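Local coordinates for cell division control protein 4 (Saccharomyces cerevisiae, PDB 3V7D) that recognises phosphorylated target proteins, including the CDK inhibitor SIC1, as the substrate-binding subunit of an SCF ubiquitin ligase that marks them for degradation, at residues L156-H161 with G174-G179; T184-D189 with G193-V198. The protein carries 1 engineered substitution. All coordinates share one frame; numbering follows the deposited sequence.

Overall arrangement
Both contacts lie in the WD40 beta-propeller of Cdc4, which follows the F-box in this fragment, and their centres are about 6 Å apart. Contact 1 joins the outer strand of one blade, 153-158, and the Gly-His loop after it to strand 175-180 of the next blade; contact 2 lies wholly within that next blade and pairs strand 185-189 with strand 194-199. Strands 175-180 and 185-189 are neighbours, so the two contacts share an interface: L176 O lies 2.7 Å from W188 N, and S178 OG lies 2.7 Å from W188 NE1, both probable hydrogen bonds. Thus S178, held by H161 in contact 1, also receives the indole of the tryptophan that C195 covers in contact 2.

Contact 1 (L156-H161 with G174-G179); sequences LQLSGH and GILVSG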
loop_
_atom_site.group_PDB
_atom_site.type_symbol
_atom_site.label_atom_id
_atom_site.label_comp_id
_atom_site.label_asym_id
_atom_site.label_seq_id
_atom_site.Cartn_x
_atom_site.Cartn_y
_atom_site.Cartn_z
ATOM N N LEU B 156 27.526 9.394 -8.232
ATOM C CA LEU B 156 28.823 8.756 -8.416
ATOM C C LEU B 156 28.687 7.365 -9.018
ATOM O O LEU B 156 27.613 6.760 -8.986
ATOM C CB LEU B 156 29.607 8.698 -7.095
ATOM C CG LEU B 156 28.947 8.163 -5.818
ATOM C CD1 LEU B 156 28.751 6.649 -5.846
ATOM C CD2 LEU B 156 29.771 8.564 -4.605
ATOM N N GLN B 157 29.789 6.869 -9.566
ATOM C CA GLN B 157 29.844 5.519 -10.101
ATOM C C GLN B 157 30.688 4.643 -9.188
ATOM O O GLN B 157 31.800 5.012 -8.812
ATOM C CB GLN B 157 30.426 5.534 -11.515
ATOM C CG GLN B 157 30.619 4.159 -12.134
ATOM C CD GLN B 157 30.708 4.220 -13.646
ATOM O OE1 GLN B 157 29.699 4.120 -14.342
ATOM N NE2 GLN B 157 31.916 4.393 -14.163
ATOM N N LEU B 158 30.143 3.490 -8.816
ATOM C CA LEU B 158 30.868 2.533 -7.991
ATOM C C LEU B 158 31.501 1.450 -8.858
ATOM O O LEU B 158 30.798 0.633 -9.455
ATOM C CB LEU B 158 29.935 1.909 -6.950
ATOM C CG LEU B 158 29.424 2.866 -5.871
ATOM C CD1 LEU B 158 28.331 2.220 -5.040
ATOM C CD2 LEU B 158 30.572 3.317 -4.985
ATOM N N SER B 159 32.831 1.462 -8.937
ATOM C CA SER B 159 33.574 0.477 -9.719
ATOM C C SER B 159 34.356 -0.454 -8.804
ATOM O O SER B 159 34.701 -0.086 -7.680
ATOM C CB SER B 159 34.542 1.171 -10.676
ATOM O OG SER B 159 35.542 1.862 -9.954
ATOM N N GLY B 160 34.642 -1.656 -9.290
ATOM C CA GLY B 160 35.378 -2.633 -8.506
ATOM C C GLY B 160 35.113 -4.057 -8.956
ATOM O O GLY B 160 36.006 -4.903 -8.916
ATOM N N HIS B 161 33.881 -4.326 -9.377
ATOM C CA HIS B 161 33.540 -5.632 -9.923
ATOM C C HIS B 161 34.355 -5.923 -11.180
ATOM O O HIS B 161 34.549 -5.046 -12.021
ATOM C CB HIS B 161 32.044 -5.722 -10.236
ATOM C CG HIS B 161 31.204 -6.163 -9.077
ATOM N ND1 HIS B 161 31.392 -7.369 -8.438
ATOM C CD2 HIS B 161 30.161 -5.566 -8.453
ATOM C CE1 HIS B 161 30.507 -7.493 -7.464
ATOM N NE2 HIS B 161 29.748 -6.412 -7.452
ATOM N N GLY B 174 22.824 4.313 3.116
ATOM C CA GLY B 174 23.734 4.392 1.990
ATOM C C GLY B 174 24.589 3.156 1.792
ATOM O O GLY B 174 25.595 3.199 1.086
ATOM N N ILE B 175 24.193 2.052 2.413
ATOM C CA ILE B 175 24.909 0.790 2.267
ATOM C C ILE B 175 24.172 -0.090 1.265
ATOM O O ILE B 175 22.947 -0.195 1.315
ATOM C CB ILE B 175 25.008 0.037 3.613
ATOM C CG1 ILE B 175 25.684 0.908 4.673
ATOM C CG2 ILE B 175 25.750 -1.281 3.444
ATOM C CD1 ILE B 175 27.154 1.170 4.407
ATOM N N LEU B 176 24.909 -0.718 0.353
ATOM C CA LEU B 176 24.283 -1.613 -0.616
ATOM C C LEU B 176 25.122 -2.857 -0.903
ATOM O O LEU B 176 26.341 -2.853 -0.732
ATOM C CB LEU B 176 23.957 -0.867 -1.915
ATOM C CG LEU B 176 25.116 -0.438 -2.816
ATOM C CD1 LEU B 176 25.182 -1.324 -4.043
ATOM C CD2 LEU B 176 24.973 1.019 -3.224
ATOM N N VAL B 177 24.454 -3.918 -1.343
ATOM C CA VAL B 177 25.113 -5.181 -1.651
ATOM C C VAL B 177 24.918 -5.536 -3.121
ATOM O O VAL B 177 23.828 -5.351 -3.668
ATOM C CB VAL B 177 24.554 -6.321 -0.776
ATOM C CG1 VAL B 177 25.334 -7.607 -1.004
ATOM C CG2 VAL B 177 24.593 -5.926 0.692
ATOM N N SER B 178 25.970 -6.044 -3.760
ATOM C CA SER B 178 25.906 -6.412 -5.174
ATOM C C SER B 178 26.365 -7.847 -5.446
ATOM O O SER B 178 27.161 -8.405 -4.700
ATOM C CB SER B 178 26.744 -5.444 -6.013
ATOM O OG SER B 178 28.112 -5.494 -5.635
ATOM N N GLY B 179 25.855 -8.429 -6.526
ATOM C CA GLY B 179 26.283 -9.738 -6.985
ATOM C C GLY B 179 26.680 -9.648 -8.445
ATOM O O GLY B 179 26.093 -8.876 -9.203
#
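H161 and S178 form the tight end of this contact. NE2 of the imidazole lies 2.6 Å from S178 OG with a fairly straight bond of 159°; either partner could be the donor. The serine meets the ring at its edge: OG lies near the ring plane and CB, 3.5 Å from NE2, lies in it, so the approach is end-on to the nitrogen rather than over a face. S178 turns its hydroxyl between its own backbone N and carbonyl carbon (chi1 62°), which aims OG across the gap at the histidine. The other ring nitrogen, ND1, is bonded to D182, so the buried imidazole is held at both nitrogens and its rotation is fixed; S178 OG in turn is bonded to W188 NE1.

Further along, the packing is much thinner. L158 and L176 reach toward each other tip to tip, CD1 to CD2 at 4.0 Å, packing one blade against the next, and W188 touches both leucines. The backbones stay well apart, with 8.8 Å between the CA atoms of H161 and G179, and the two segments bury just 156 Å² together. S159 faces solvent, and Q157 is partly exposed. The chain of D182, H161, S178 and W188, with the histidine in a Gly-His pair, is the structural hydrogen-bonded tetrad characteristic of WD40 repeats.

Contact 2 (T184-D189 with G193-V198); sequences TVRVWD and GCCTHV
C195 lies over one face of the W188 indole, its CB 3.8 Å from the centroid of the six-membered ring and 21° off the normal, a CH-pi contact offset toward the rim. The sulfur is more distant, 4.5 Å from that centroid but almost directly above it. On the same face of the sheet, R186 and V198 lie side by side and point the same way. The arginine runs extended from CG to NE, and V198 spreads its two methyls along it: CG2 is 3.5 Å from NE, while CG1 sits over the centre of the guanidinium, 3.9 Å above its plane. The aliphatic cover lies on one face of a group whose charge is met elsewhere, by the salt bridge of NH1 to D182.

The opposite face carries V187 and H197, again side by side, with their CB atoms 3.9 Å apart. H197 ND1 shares a hydrogen bond with T196 OG1, and the imidazole meets the Y261 ring nearly at right angles.

Between these layers the strands run antiparallel. V187 N bonds to H197 O at 2.9 Å, and D189 N to C194 O at 3.0 Å. V187 O takes T196 N at 2.8 Å and, weakly, H197 N, so two residues face one: a classic beta bulge. G193 and C194 facing D189 make a G1 bulge at the turn. With the Trp-Asp pair that names the WD repeat, W188 and D189, at the end of its first strand, this is the outer c-d hairpin of a beta-propeller blade.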
loop_
_atom_site.group_PDB
_atom_site.type_symbol
_atom_site.label_atom_id
_atom_site.label_comp_id
_atom_site.label_asym_id
_atom_site.label_seq_id
_atom_site.Cartn_x
_atom_site.Cartn_y
_atom_site.Cartn_z
ATOM N N THR B 184 31.721 -12.786 -7.044
ATOM C CA THR B 184 31.883 -12.109 -5.763
ATOM C C THR B 184 30.599 -11.447 -5.268
ATOM O O THR B 184 29.707 -11.111 -6.049
ATOM C CB THR B 184 32.987 -11.043 -5.826
ATOM O OG1 THR B 184 32.582 -9.983 -6.703
ATOM C CG2 THR B 184 34.292 -11.652 -6.325
ATOM N N VAL B 185 30.518 -11.275 -3.955
ATOM C CA VAL B 185 29.469 -10.484 -3.337
ATOM C C VAL B 185 30.146 -9.263 -2.730
ATOM O O VAL B 185 31.085 -9.396 -1.946
ATOM C CB VAL B 185 28.751 -11.270 -2.230
ATOM C CG1 VAL B 185 27.671 -10.419 -1.592
ATOM C CG2 VAL B 185 28.164 -12.562 -2.787
ATOM N N ARG B 186 29.687 -8.074 -3.102
ATOM C CA ARG B 186 30.337 -6.853 -2.644
ATOM C C ARG B 186 29.419 -5.950 -1.825
ATOM O O ARG B 186 28.248 -5.764 -2.156
ATOM C CB ARG B 186 30.920 -6.082 -3.828
ATOM C CG ARG B 186 32.288 -6.572 -4.277
ATOM C CD ARG B 186 32.775 -5.772 -5.473
ATOM N NE ARG B 186 34.200 -5.952 -5.734
ATOM C CZ ARG B 186 34.707 -6.949 -6.452
ATOM N NH1 ARG B 186 33.907 -7.867 -6.974
ATOM N NH2 ARG B 186 36.016 -7.029 -6.643
ATOM N N VAL B 187 29.969 -5.400 -0.749
ATOM C CA VAL B 187 29.258 -4.443 0.086
ATOM C C VAL B 187 29.824 -3.057 -0.193
ATOM O O VAL B 187 31.040 -2.879 -0.234
ATOM C CB VAL B 187 29.435 -4.764 1.581
ATOM C CG1 VAL B 187 28.681 -3.756 2.440
ATOM C CG2 VAL B 187 28.973 -6.185 1.878
ATOM N N TRP B 188 28.945 -2.080 -0.390
ATOM C CA TRP B 188 29.377 -0.734 -0.741
ATOM C C TRP B 188 28.836 0.304 0.234
ATOM O O TRP B 188 27.750 0.143 0.794
ATOM C CB TRP B 188 28.910 -0.372 -2.154
ATOM C CG TRP B 188 29.234 -1.388 -3.208
ATOM C CD1 TRP B 188 28.600 -2.575 -3.422
ATOM C CD2 TRP B 188 30.250 -1.289 -4.215
ATOM N NE1 TRP B 188 29.165 -3.229 -4.489
ATOM C CE2 TRP B 188 30.181 -2.460 -4.995
ATOM C CE3 TRP B 188 31.217 -0.328 -4.527
ATOM C CZ2 TRP B 188 31.038 -2.695 -6.066
ATOM C CZ3 TRP B 188 32.068 -0.565 -5.592
ATOM C CH2 TRP B 188 31.972 -1.738 -6.349
ATOM N N ASP B 189 29.603 1.371 0.430
ATOM C CA ASP B 189 29.139 2.523 1.186
ATOM C C ASP B 189 29.071 3.710 0.232
ATOM O O ASP B 189 30.100 4.208 -0.225
ATOM C CB ASP B 189 30.091 2.826 2.348
ATOM C CG ASP B 189 29.576 3.930 3.265
ATOM O OD1 ASP B 189 29.154 4.998 2.768
ATOM O OD2 ASP B 189 29.596 3.730 4.496
ATOM N N GLY B 193 31.782 6.384 -1.041
ATOM C CA GLY B 193 32.015 6.218 -2.463
ATOM C C GLY B 193 32.949 5.070 -2.800
ATOM O O GLY B 193 33.722 5.155 -3.754
ATOM N N CYS B 194 32.879 3.987 -2.031
ATOM C CA CYS B 194 33.780 2.864 -2.258
ATOM C C CYS B 194 33.185 1.527 -1.848
ATOM O O CYS B 194 32.150 1.467 -1.184
ATOM C CB CYS B 194 35.096 3.076 -1.505
ATOM S SG CYS B 194 34.956 2.875 0.292
ATOM N N CYS B 195 33.855 0.455 -2.254
ATOM C CA CYS B 195 33.528 -0.881 -1.781
ATOM C C CYS B 195 34.200 -1.111 -0.431
ATOM O O CYS B 195 35.378 -0.801 -0.259
ATOM C CB CYS B 195 34.004 -1.931 -2.782
ATOM S SG CYS B 195 33.716 -3.631 -2.250
ATOM N N THR B 196 33.453 -1.649 0.529
ATOM C CA THR B 196 34.014 -1.902 1.852
ATOM C C THR B 196 34.372 -3.372 2.065
ATOM O O THR B 196 35.299 -3.688 2.811
ATOM C CB THR B 196 33.073 -1.429 2.982
ATOM O OG1 THR B 196 31.778 -2.018 2.812
ATOM C CG2 THR B 196 32.945 0.086 2.970
ATOM N N HIS B 197 33.636 -4.266 1.413
ATOM C CA HIS B 197 33.872 -5.701 1.561
ATOM C C HIS B 197 33.699 -6.451 0.243
ATOM O O HIS B 197 32.767 -6.184 -0.517
ATOM C CB HIS B 197 32.923 -6.302 2.607
ATOM C CG HIS B 197 33.011 -5.655 3.955
ATOM N ND1 HIS B 197 32.464 -4.418 4.226
ATOM C CD2 HIS B 197 33.574 -6.076 5.113
ATOM C CE1 HIS B 197 32.694 -4.102 5.488
ATOM N NE2 HIS B 197 33.363 -5.093 6.048
ATOM N N VAL B 198 34.599 -7.392 -0.019
ATOM C CA VAL B 198 34.438 -8.316 -1.136
ATOM C C VAL B 198 34.401 -9.749 -0.612
ATOM O O VAL B 198 35.409 -10.263 -0.127
ATOM C CB VAL B 198 35.577 -8.183 -2.160
ATOM C CG1 VAL B 198 35.369 -9.161 -3.308
ATOM C CG2 VAL B 198 35.669 -6.756 -2.677
#